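Local coordinates for DNA damage response protein Rtt109, putative (Neosartorya fumigata, PDB 5ZB9), which probably transfers acetyl groups from acetyl-CoA to lysines of histones, histone H3 among them, in DNA replication and the DNA damage response, at residues 13-27 with 107-119. Residues are numbered along the deposited sequence; the frame is centred on the assembly and turned at random.
Sequences LAKVLPTGVKVTIRH and PKVSLLRLISNAF
Leu13 and Ala118, 5.8 Å apart at their CA atoms, lie closest where the end of helix 9-16 passes helix 111-127; from there the chain runs through a type II beta turn from Pro18 to Val21 into strand 22-35. In the acetyltransferase fold of Rtt109, helix 111-127 packs on the central sheet, Phe119 reaching strands 50-61 and 71-82; here the N-terminal helix and turn, with His27 of the strand, cover another part of it. Leu112 and Arg113 on the same helix bind CoA, which is absent from this model. Leu13 swings CG anti to its backbone N (chi1 -173°), which sets CD1 3.8 Å from Ala118 CB and also against Ile115. Val16 adds CG2 to the same alanine methyl. Leu17 and Leu111 cross at about a right angle, their CD2 methyls 3.7 Å apart. Pro18 lays its CD carbon against Leu111 CD2 at 3.9 Å, while the same CD meets Leu114 CD1 and its CB faces Pro107 CG. Val21 spreads its two methyls, CG1 to Leu111 CD1 and CG2 to Pro107 CD at 3.7 Å, although Pro107 is poorly ordered. At the far end Phe119 and His27 form a T-shaped pair, planes at 86°. His27 NE2 is hydrogen-bonded to His55 ND1, which would help fix the imidazole's rotation. Phe119 presents its edge, with CE1 over the centre of the His27 ring and 3.9 Å above its plane.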
loop_
_atom_site.group_PDB
_atom_site.type_symbol
_atom_site.label_atom_id
_atom_site.label_comp_id
_atom_site.label_asym_id
_atom_site.label_seq_id
_atom_site.Cartn_x
_atom_site.Cartn_y
_atom_site.Cartn_z
ATOM N N LEU A 13 -8.783 15.751 -2.423
ATOM C CA LEU A 13 -9.428 14.986 -3.475
ATOM C C LEU A 13 -10.158 15.893 -4.454
ATOM O O LEU A 13 -10.180 15.634 -5.658
ATOM C CB LEU A 13 -10.392 13.974 -2.846
ATOM C CG LEU A 13 -11.068 12.932 -3.726
ATOM C CD1 LEU A 13 -10.033 12.107 -4.461
ATOM C CD2 LEU A 13 -11.936 12.042 -2.859
ATOM N N ALA A 14 -10.753 16.957 -3.928
ATOM C CA ALA A 14 -11.505 17.909 -4.741
ATOM C C ALA A 14 -10.599 18.621 -5.731
ATOM O O ALA A 14 -10.992 18.908 -6.861
ATOM C CB ALA A 14 -12.212 18.921 -3.857
ATOM N N LYS A 15 -9.377 18.899 -5.295
ATOM C CA LYS A 15 -8.404 19.591 -6.129
ATOM C C LYS A 15 -7.915 18.766 -7.327
ATOM O O LYS A 15 -7.486 19.336 -8.327
ATOM C CB LYS A 15 -7.198 20.012 -5.293
ATOM C CG LYS A 15 -7.466 21.072 -4.252
ATOM C CD LYS A 15 -6.133 21.602 -3.748
ATOM C CE LYS A 15 -6.276 22.428 -2.494
ATOM N NZ LYS A 15 -6.479 21.571 -1.294
ATOM N N VAL A 16 -7.961 17.436 -7.233
ATOM C CA VAL A 16 -7.448 16.606 -8.324
ATOM C C VAL A 16 -8.555 16.078 -9.232
ATOM O O VAL A 16 -8.301 15.738 -10.386
ATOM C CB VAL A 16 -6.608 15.407 -7.801
ATOM C CG1 VAL A 16 -5.536 15.885 -6.840
ATOM C CG2 VAL A 16 -7.484 14.347 -7.144
ATOM N N LEU A 17 -9.782 16.016 -8.727
ATOM C CA LEU A 17 -10.890 15.507 -9.540
ATOM C C LEU A 17 -11.316 16.546 -10.563
ATOM O O LEU A 17 -11.287 17.740 -10.287
ATOM C CB LEU A 17 -12.084 15.101 -8.663
ATOM C CG LEU A 17 -11.893 13.857 -7.788
ATOM C CD1 LEU A 17 -13.101 13.616 -6.912
ATOM C CD2 LEU A 17 -11.614 12.633 -8.647
ATOM N N PRO A 18 -11.696 16.095 -11.764
ATOM C CA PRO A 18 -12.164 17.031 -12.793
ATOM C C PRO A 18 -13.362 17.857 -12.330
ATOM O O PRO A 18 -14.231 17.350 -11.619
ATOM C CB PRO A 18 -12.552 16.112 -13.950
ATOM C CG PRO A 18 -11.725 14.885 -13.747
ATOM C CD PRO A 18 -11.601 14.713 -12.268
ATOM N N THR A 19 -13.382 19.123 -12.735
ATOM C CA THR A 19 -14.482 20.034 -12.459
ATOM C C THR A 19 -15.841 19.402 -12.736
ATOM O O THR A 19 -16.082 18.879 -13.817
ATOM C CB THR A 19 -14.348 21.316 -13.296
ATOM O OG1 THR A 19 -13.264 22.104 -12.783
ATOM C CG2 THR A 19 -15.637 22.128 -13.251
ATOM N N GLY A 20 -16.717 19.434 -11.737
ATOM C CA GLY A 20 -18.060 18.922 -11.904
ATOM C C GLY A 20 -18.221 17.456 -11.559
ATOM O O GLY A 20 -19.341 16.951 -11.515
ATOM N N VAL A 21 -17.116 16.757 -11.326
ATOM C CA VAL A 21 -17.217 15.379 -10.863
ATOM C C VAL A 21 -17.605 15.385 -9.390
ATOM O O VAL A 21 -16.901 15.955 -8.555
ATOM C CB VAL A 21 -15.907 14.599 -11.051
ATOM C CG1 VAL A 21 -16.037 13.210 -10.454
ATOM C CG2 VAL A 21 -15.551 14.511 -12.521
ATOM N N LYS A 22 -18.733 14.760 -9.077
ATOM C CA LYS A 22 -19.225 14.734 -7.708
ATOM C C LYS A 22 -19.206 13.325 -7.145
ATOM O O LYS A 22 -19.810 12.415 -7.705
ATOM C CB LYS A 22 -20.645 15.303 -7.636
ATOM C CG LYS A 22 -20.751 16.726 -8.152
ATOM C CD LYS A 22 -22.183 17.236 -8.129
ATOM C CE LYS A 22 -22.246 18.684 -8.582
ATOM N NZ LYS A 22 -23.625 19.231 -8.458
ATOM N N VAL A 23 -18.510 13.145 -6.033
ATOM C CA VAL A 23 -18.527 11.860 -5.345
ATOM C C VAL A 23 -18.719 12.071 -3.852
ATOM O O VAL A 23 -18.583 13.184 -3.350
ATOM C CB VAL A 23 -17.223 11.063 -5.582
ATOM C CG1 VAL A 23 -17.033 10.768 -7.067
ATOM C CG2 VAL A 23 -16.030 11.827 -5.017
ATOM N N THR A 24 -19.029 10.995 -3.144
ATOM C CA THR A 24 -19.141 11.038 -1.693
ATOM C C THR A 24 -18.080 10.116 -1.114
ATOM O O THR A 24 -17.870 9.019 -1.627
ATOM C CB THR A 24 -20.541 10.601 -1.215
ATOM O OG1 THR A 24 -21.527 11.477 -1.773
ATOM C CG2 THR A 24 -20.638 10.621 0.305
ATOM N N ILE A 25 -17.403 10.558 -0.057
ATOM C CA ILE A 25 -16.362 9.741 0.544
ATOM C C ILE A 25 -16.640 9.423 2.007
ATOM O O ILE A 25 -17.166 10.246 2.762
ATOM C CB ILE A 25 -14.975 10.417 0.434
ATOM C CG1 ILE A 25 -14.982 11.786 1.112
ATOM C CG2 ILE A 25 -14.583 10.552 -1.010
ATOM C CD1 ILE A 25 -13.616 12.362 1.303
ATOM N N ARG A 26 -16.292 8.204 2.392
ATOM C CA ARG A 26 -16.330 7.807 3.784
ATOM C C ARG A 26 -14.997 7.149 4.113
ATOM O O ARG A 26 -14.647 6.087 3.597
ATOM C CB ARG A 26 -17.512 6.874 4.065
ATOM C CG ARG A 26 -18.863 7.563 3.861
ATOM C CD ARG A 26 -20.065 6.629 4.035
ATOM N NE ARG A 26 -21.323 7.370 3.949
ATOM C CZ ARG A 26 -22.008 7.562 2.824
ATOM N NH1 ARG A 26 -21.572 7.056 1.680
ATOM N NH2 ARG A 26 -23.135 8.258 2.843
ATOM N N HIS A 27 -14.239 7.828 4.954
ATOM C CA HIS A 27 -12.945 7.368 5.376
ATOM C C HIS A 27 -13.060 6.917 6.829
ATOM O O HIS A 27 -13.308 7.724 7.720
ATOM C CB HIS A 27 -11.924 8.498 5.199
ATOM C CG HIS A 27 -10.583 8.216 5.798
ATOM N ND1 HIS A 27 -9.676 9.215 6.079
ATOM C CD2 HIS A 27 -9.993 7.057 6.172
ATOM C CE1 HIS A 27 -8.586 8.683 6.602
ATOM N NE2 HIS A 27 -8.755 7.374 6.672
ATOM N N PRO A 107 -15.599 12.107 -16.897
ATOM C CA PRO A 107 -14.425 12.263 -17.768
ATOM C C PRO A 107 -13.556 11.007 -17.892
ATOM O O PRO A 107 -13.706 10.047 -17.125
ATOM C CB PRO A 107 -13.648 13.401 -17.099
ATOM C CG PRO A 107 -14.713 14.232 -16.478
ATOM C CD PRO A 107 -15.725 13.238 -15.959
ATOM N N LYS A 108 -12.642 11.046 -18.859
ATOM C CA LYS A 108 -11.945 9.857 -19.336
ATOM C C LYS A 108 -10.743 9.425 -18.489
ATOM O O LYS A 108 -10.370 8.246 -18.508
ATOM C CB LYS A 108 -11.495 10.075 -20.785
ATOM C CG LYS A 108 -12.643 10.267 -21.768
ATOM C CD LYS A 108 -12.160 10.180 -23.209
ATOM C CE LYS A 108 -13.324 10.128 -24.188
ATOM N NZ LYS A 108 -12.865 9.902 -25.589
ATOM N N VAL A 109 -10.132 10.363 -17.763
ATOM C CA VAL A 109 -9.053 10.016 -16.837
ATOM C C VAL A 109 -9.574 8.993 -15.830
ATOM O O VAL A 109 -10.743 9.048 -15.443
ATOM C CB VAL A 109 -8.499 11.254 -16.091
ATOM C CG1 VAL A 109 -7.677 12.132 -17.035
ATOM C CG2 VAL A 109 -9.634 12.047 -15.453
ATOM N N SER A 110 -8.730 8.042 -15.433
ATOM C CA SER A 110 -9.173 7.040 -14.474
ATOM C C SER A 110 -9.415 7.738 -13.145
ATOM O O SER A 110 -8.470 8.103 -12.443
ATOM C CB SER A 110 -8.151 5.893 -14.318
ATOM O OG SER A 110 -8.657 4.798 -13.535
ATOM N N LEU A 111 -10.687 7.948 -12.824
ATOM C CA LEU A 111 -11.062 8.470 -11.521
ATOM C C LEU A 111 -10.494 7.590 -10.427
ATOM O O LEU A 111 -10.049 8.087 -9.396
ATOM C CB LEU A 111 -12.580 8.558 -11.380
ATOM C CG LEU A 111 -13.229 9.677 -12.183
ATOM C CD1 LEU A 111 -14.739 9.662 -11.989
ATOM C CD2 LEU A 111 -12.624 11.015 -11.779
ATOM N N LEU A 112 -10.503 6.280 -10.654
ATOM C CA LEU A 112 -10.002 5.359 -9.649
ATOM C C LEU A 112 -8.504 5.580 -9.418
ATOM O O LEU A 112 -8.033 5.497 -8.280
ATOM C CB LEU A 112 -10.288 3.913 -10.043
ATOM C CG LEU A 112 -11.748 3.592 -10.379
ATOM C CD1 LEU A 112 -11.980 2.092 -10.393
ATOM C CD2 LEU A 112 -12.711 4.279 -9.416
ATOM N N ARG A 113 -7.763 5.896 -10.477
ATOM C CA ARG A 113 -6.339 6.182 -10.317
ATOM C C ARG A 113 -6.156 7.463 -9.516
ATOM O O ARG A 113 -5.338 7.516 -8.601
ATOM C CB ARG A 113 -5.627 6.297 -11.671
ATOM C CG ARG A 113 -4.136 6.650 -11.553
ATOM C CD ARG A 113 -3.403 6.665 -12.905
ATOM N NE ARG A 113 -3.985 7.597 -13.876
ATOM C CZ ARG A 113 -3.916 8.924 -13.791
ATOM N NH1 ARG A 113 -3.289 9.502 -12.772
ATOM N NH2 ARG A 113 -4.482 9.679 -14.723
ATOM N N LEU A 114 -6.932 8.490 -9.852
ATOM C CA LEU A 114 -6.846 9.781 -9.166
ATOM C C LEU A 114 -7.174 9.663 -7.680
ATOM O O LEU A 114 -6.485 10.235 -6.827
ATOM C CB LEU A 114 -7.774 10.793 -9.831
ATOM C CG LEU A 114 -7.284 11.287 -11.193
ATOM C CD1 LEU A 114 -8.274 12.261 -11.794
ATOM C CD2 LEU A 114 -5.912 11.930 -11.047
ATOM N N ILE A 115 -8.223 8.904 -7.377
ATOM C CA ILE A 115 -8.629 8.681 -6.002
ATOM C C ILE A 115 -7.541 7.957 -5.206
ATOM O O ILE A 115 -7.158 8.415 -4.127
ATOM C CB ILE A 115 -9.947 7.884 -5.938
ATOM C CG1 ILE A 115 -11.091 8.716 -6.518
ATOM C CG2 ILE A 115 -10.261 7.480 -4.504
ATOM C CD1 ILE A 115 -12.381 7.954 -6.649
ATOM N N SER A 116 -7.041 6.844 -5.742
ATOM C CA SER A 116 -5.996 6.057 -5.083
ATOM C C SER A 116 -4.737 6.879 -4.800
ATOM O O SER A 116 -4.141 6.769 -3.736
ATOM C CB SER A 116 -5.623 4.845 -5.944
ATOM O OG SER A 116 -6.768 4.086 -6.284
ATOM N N ASN A 117 -4.335 7.672 -5.789
ATOM C CA ASN A 117 -3.225 8.613 -5.702
ATOM C C ASN A 117 -3.447 9.617 -4.562
ATOM O O ASN A 117 -2.581 9.819 -3.708
ATOM C CB ASN A 117 -3.086 9.321 -7.065
ATOM C CG ASN A 117 -1.866 10.227 -7.172
ATOM O OD1 ASN A 117 -1.359 10.756 -6.190
ATOM N ND2 ASN A 117 -1.407 10.423 -8.395
ATOM N N ALA A 118 -4.624 10.231 -4.548
ATOM C CA ALA A 118 -4.958 11.247 -3.560
ATOM C C ALA A 118 -4.993 10.678 -2.151
ATOM O O ALA A 118 -4.480 11.292 -1.223
ATOM C CB ALA A 118 -6.298 11.894 -3.904
ATOM N N PHE A 119 -5.601 9.506 -1.994
ATOM C CA PHE A 119 -5.680 8.846 -0.689
ATOM C C PHE A 119 -4.287 8.492 -0.142
ATOM O O PHE A 119 -3.978 8.782 1.014
ATOM C CB PHE A 119 -6.563 7.592 -0.780
ATOM C CG PHE A 119 -6.962 7.020 0.557
ATOM C CD1 PHE A 119 -7.399 7.846 1.582
ATOM C CD2 PHE A 119 -6.917 5.649 0.780
ATOM C CE1 PHE A 119 -7.773 7.312 2.815
ATOM C CE2 PHE A 119 -7.285 5.110 2.002
ATOM C CZ PHE A 119 -7.713 5.941 3.022
#